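Local coordinates for protein benzoate transport porin BenP (PDB 5DL8) that probably acts as an outer-membrane porin of the OprD family, a beta-barrel channel through which small molecules such as benzoate may pass, at residues Ser129-Leu135 and Thr150-Asn156. Numbering follows the deposited sequence.
Sequences SVGELWL and TSYWGTN
Two neighbouring antiparallel strands of an OprD-type beta-barrel illustrate how a barrel wall can bend sharply without losing its ladder: both strands turn at glycines paired across it. S129 opens 129-135 in a hydrogen-bonded pair with N156 (S129 N to N156 O 2.8 Å, N156 N to S129 O 2.9 Å). V130, in the non-hydrogen-bonded pair with T155 (CA to CA 4.4 Å), lies on the same face as E132 and W153, and its CG2 meets T155 CG2 at 3.9 Å. At G131 (phi/psi 127/-125) the strand turns opposite G154 (169/-158), with both G131 N to G154 O and G154 N to G131 O at 2.9 Å. At the G131 angles a CB would be jammed against V130 O, which calls for glycine. The W153 indole (chi1 t) lies face-on over G131, whose CA is 3.7 Å from the six-membered ring centroid (CH-pi). Extended E132 (chi1 and chi2 t) accepts a hydrogen bond from S151 OG at OE2 (2.7 Å), while OE1 is hydrogen-bonded to S81 OG of strand 72-87. L133 (m,t) leans over G154, CD1 3.8 Å from G154 C; L133 N to Y152 O is 2.8 Å, whereas Y152 N to L133 O, 3.0 Å, is weak. Beyond the ladder, W134 (chi1 m) points its CB away, yet its six-membered ring receives S151 CB over one face, 3.7 Å from the centroid (CH-pi), and L135 CD1 packs 3.7 Å from Y152 CG. At the ladder's other end, one water sits 2.8 Å from S129 OG and donates to N156 OD1 at 2.5 Å.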
ATOM      1  N   SER A 129      -4.406   3.820 -20.300  1.00 32.77           N
ATOM      2  CA  SER A 129      -4.222   2.378 -20.006  1.00 33.63           C
ATOM      3  C   SER A 129      -5.580   1.676 -19.750  1.00 33.61           C
ATOM      4  O   SER A 129      -6.428   2.217 -19.037  1.00 32.58           O
ATOM      5  CB  SER A 129      -3.249   2.186 -18.820  1.00 31.93           C
ATOM      6  OG  SER A 129      -2.013   2.787 -19.162  1.00 32.14           O
ATOM      7  N   VAL A 130      -5.788   0.509 -20.363  1.00 33.30           N
ATOM      8  CA  VAL A 130      -6.982  -0.235 -20.157  1.00 33.73           C
ATOM      9  C   VAL A 130      -6.600  -1.701 -19.846  1.00 33.70           C
ATOM     10  O   VAL A 130      -5.886  -2.351 -20.636  1.00 32.80           O
ATOM     11  CB  VAL A 130      -7.847  -0.252 -21.435  1.00 37.84           C
ATOM     12  CG1 VAL A 130      -9.143  -1.053 -21.227  1.00 38.76           C
ATOM     13  CG2 VAL A 130      -8.098   1.150 -22.015  1.00 38.01           C
ATOM     14  N   GLY A 131      -7.117  -2.184 -18.703  1.00 32.63           N
ATOM     15  CA  GLY A 131      -6.965  -3.565 -18.190  1.00 31.89           C
ATOM     16  C   GLY A 131      -6.434  -3.533 -16.747  1.00 30.59           C
ATOM     17  O   GLY A 131      -6.981  -2.925 -15.841  1.00 29.17           O
ATOM     18  N   GLU A 132      -5.333  -4.228 -16.522  1.00 31.23           N
ATOM     19  CA  GLU A 132      -4.740  -4.328 -15.183  1.00 30.75           C
ATOM     20  C   GLU A 132      -3.975  -3.010 -14.925  1.00 30.10           C
ATOM     21  O   GLU A 132      -3.153  -2.598 -15.706  1.00 29.36           O
ATOM     22  CB  GLU A 132      -3.837  -5.607 -15.069  1.00 30.88           C
ATOM     23  CG  GLU A 132      -3.139  -5.767 -13.746  1.00 30.42           C
ATOM     24  CD  GLU A 132      -2.355  -7.050 -13.574  1.00 30.75           C
ATOM     25  OE1 GLU A 132      -1.492  -7.370 -14.442  1.00 32.44           O
ATOM     26  OE2 GLU A 132      -2.578  -7.709 -12.528  1.00 30.95           O
ATOM     27  N   LEU A 133      -4.192  -2.449 -13.751  1.00 29.67           N
ATOM     28  CA  LEU A 133      -3.526  -1.276 -13.337  1.00 29.27           C
ATOM     29  C   LEU A 133      -2.808  -1.528 -11.979  1.00 27.80           C
ATOM     30  O   LEU A 133      -3.394  -2.054 -11.027  1.00 24.78           O
ATOM     31  CB  LEU A 133      -4.617  -0.200 -13.100  1.00 30.07           C
ATOM     32  CG  LEU A 133      -5.668   0.060 -14.179  1.00 32.21           C
ATOM     33  CD1 LEU A 133      -6.664   1.151 -13.773  1.00 31.41           C
ATOM     34  CD2 LEU A 133      -4.953   0.393 -15.516  1.00 34.26           C
ATOM     35  N   TRP A 134      -1.550  -1.107 -11.940  1.00 27.88           N
ATOM     36  CA  TRP A 134      -0.777  -1.023 -10.770  1.00 28.65           C
ATOM     37  C   TRP A 134      -0.881   0.445 -10.261  1.00 30.04           C
ATOM     38  O   TRP A 134      -0.112   1.260 -10.614  1.00 32.49           O
ATOM     39  CB  TRP A 134       0.744  -1.371 -11.051  1.00 28.81           C
ATOM     40  CG  TRP A 134       0.806  -2.698 -11.636  1.00 30.50           C
ATOM     41  CD1 TRP A 134       0.763  -2.975 -12.947  1.00 31.32           C
ATOM     42  CD2 TRP A 134       0.690  -3.979 -10.914  1.00 28.31           C
ATOM     43  NE1 TRP A 134       0.697  -4.401 -13.099  1.00 32.63           N
ATOM     44  CE2 TRP A 134       0.653  -5.005 -11.875  1.00 29.94           C
ATOM     45  CE3 TRP A 134       0.722  -4.330  -9.560  1.00 28.03           C
ATOM     46  CZ2 TRP A 134       0.636  -6.408 -11.542  1.00 30.18           C
ATOM     47  CZ3 TRP A 134       0.624  -5.762  -9.200  1.00 28.59           C
ATOM     48  CH2 TRP A 134       0.552  -6.761 -10.219  1.00 28.91           C
ATOM     49  N   LEU A 135      -1.747   0.707  -9.333  1.00 30.38           N
ATOM     50  CA  LEU A 135      -2.014   2.067  -8.838  1.00 31.01           C
ATOM     51  C   LEU A 135      -1.126   2.317  -7.621  1.00 30.45           C
ATOM     52  O   LEU A 135      -0.918   1.400  -6.771  1.00 26.69           O
ATOM     53  CB  LEU A 135      -3.488   2.154  -8.429  1.00 30.12           C
ATOM     54  CG  LEU A 135      -4.383   1.973  -9.649  1.00 31.76           C
ATOM     55  CD1 LEU A 135      -5.819   1.873  -9.294  1.00 30.56           C
ATOM     56  CD2 LEU A 135      -4.122   3.019 -10.777  1.00 34.40           C
ATOM     57  N   THR A 150      -1.419  -6.973  -4.720  1.00 23.96           N
ATOM     58  CA  THR A 150      -2.710  -6.378  -5.148  1.00 23.03           C
ATOM     59  C   THR A 150      -2.518  -5.643  -6.480  1.00 22.76           C
ATOM     60  O   THR A 150      -1.514  -4.971  -6.705  1.00 23.70           O
ATOM     61  CB  THR A 150      -3.214  -5.439  -4.028  1.00 23.04           C
ATOM     62  OG1 THR A 150      -3.204  -6.208  -2.829  1.00 22.85           O
ATOM     63  CG2 THR A 150      -4.666  -4.813  -4.243  1.00 22.21           C
ATOM     64  N   SER A 151      -3.428  -5.854  -7.402  1.00 23.08           N
ATOM     65  CA  SER A 151      -3.591  -5.002  -8.570  1.00 23.76           C
ATOM     66  C   SER A 151      -5.080  -4.735  -8.799  1.00 24.46           C
ATOM     67  O   SER A 151      -5.935  -5.246  -8.015  1.00 24.81           O
ATOM     68  CB  SER A 151      -2.932  -5.689  -9.750  1.00 23.96           C
ATOM     69  OG  SER A 151      -3.634  -6.868 -10.148  1.00 24.00           O
ATOM     70  N   TYR A 152      -5.401  -3.987  -9.884  1.00 26.12           N
ATOM     71  CA  TYR A 152      -6.738  -3.378 -10.125  1.00 26.69           C
ATOM     72  C   TYR A 152      -7.156  -3.537 -11.604  1.00 27.74           C
ATOM     73  O   TYR A 152      -6.315  -3.793 -12.494  1.00 28.98           O
ATOM     74  CB  TYR A 152      -6.618  -1.854  -9.758  1.00 26.84           C
ATOM     75  CG  TYR A 152      -6.289  -1.651  -8.330  1.00 25.65           C
ATOM     76  CD1 TYR A 152      -7.223  -1.769  -7.373  1.00 27.17           C
ATOM     77  CD2 TYR A 152      -4.973  -1.515  -7.921  1.00 26.82           C
ATOM     78  CE1 TYR A 152      -6.898  -1.628  -5.991  1.00 27.74           C
ATOM     79  CE2 TYR A 152      -4.655  -1.377  -6.586  1.00 25.94           C
ATOM     80  CZ  TYR A 152      -5.602  -1.449  -5.638  1.00 26.73           C
ATOM     81  OH  TYR A 152      -5.187  -1.321  -4.316  1.00 30.33           O
ATOM     82  N   TRP A 153      -8.431  -3.439 -11.901  1.00 27.06           N
ATOM     83  CA  TRP A 153      -8.793  -3.536 -13.278  1.00 28.72           C
ATOM     84  C   TRP A 153      -9.647  -2.327 -13.617  1.00 28.75           C
ATOM     85  O   TRP A 153     -10.632  -2.050 -12.905  1.00 27.06           O
ATOM     86  CB  TRP A 153      -9.596  -4.795 -13.493  1.00 30.35           C
ATOM     87  CG  TRP A 153      -9.963  -5.177 -14.934  1.00 33.44           C
ATOM     88  CD1 TRP A 153     -11.210  -4.981 -15.598  1.00 35.42           C
ATOM     89  CD2 TRP A 153      -9.154  -5.920 -15.831  1.00 34.85           C
ATOM     90  NE1 TRP A 153     -11.156  -5.554 -16.847  1.00 37.22           N
ATOM     91  CE2 TRP A 153      -9.902  -6.117 -17.018  1.00 37.65           C
ATOM     92  CE3 TRP A 153      -7.853  -6.455 -15.748  1.00 36.42           C
ATOM     93  CZ2 TRP A 153      -9.374  -6.814 -18.122  1.00 38.92           C
ATOM     94  CZ3 TRP A 153      -7.344  -7.149 -16.849  1.00 37.10           C
ATOM     95  CH2 TRP A 153      -8.107  -7.311 -18.012  1.00 38.87           C
ATOM     96  N   GLY A 154      -9.304  -1.673 -14.713  1.00 29.19           N
ATOM     97  CA  GLY A 154     -10.057  -0.462 -15.158  1.00 30.24           C
ATOM     98  C   GLY A 154      -9.375   0.285 -16.265  1.00 31.03           C
ATOM     99  O   GLY A 154      -8.600  -0.288 -17.015  1.00 30.54           O
ATOM    100  N   THR A 155      -9.724   1.570 -16.403  1.00 33.05           N
ATOM    101  CA  THR A 155      -9.123   2.467 -17.362  1.00 33.89           C
ATOM    102  C   THR A 155      -8.613   3.665 -16.666  1.00 33.35           C
ATOM    103  O   THR A 155      -9.339   4.205 -15.812  1.00 35.45           O
ATOM    104  CB  THR A 155     -10.192   2.956 -18.289  1.00 36.20           C
ATOM    105  OG1 THR A 155     -10.917   1.823 -18.725  1.00 38.82           O
ATOM    106  CG2 THR A 155      -9.608   3.660 -19.462  1.00 36.64           C
ATOM    107  N   ASN A 156      -7.398   4.098 -16.998  1.00 32.79           N
ATOM    108  CA  ASN A 156      -6.924   5.418 -16.580  1.00 32.75           C
ATOM    109  C   ASN A 156      -6.148   6.206 -17.599  1.00 33.56           C
ATOM    110  O   ASN A 156      -5.730   5.664 -18.604  1.00 34.45           O
ATOM    111  CB  ASN A 156      -6.171   5.364 -15.247  1.00 31.34           C
ATOM    112  CG  ASN A 156      -4.775   4.667 -15.303  1.00 31.76           C
ATOM    113  OD1 ASN A 156      -4.171   4.370 -16.338  1.00 31.22           O
ATOM    114  ND2 ASN A 156      -4.233   4.543 -14.148  1.00 31.95           N
TER
HETATM  115  O   HOH W   1      -2.500   5.230 -17.925  1.00 33.12           O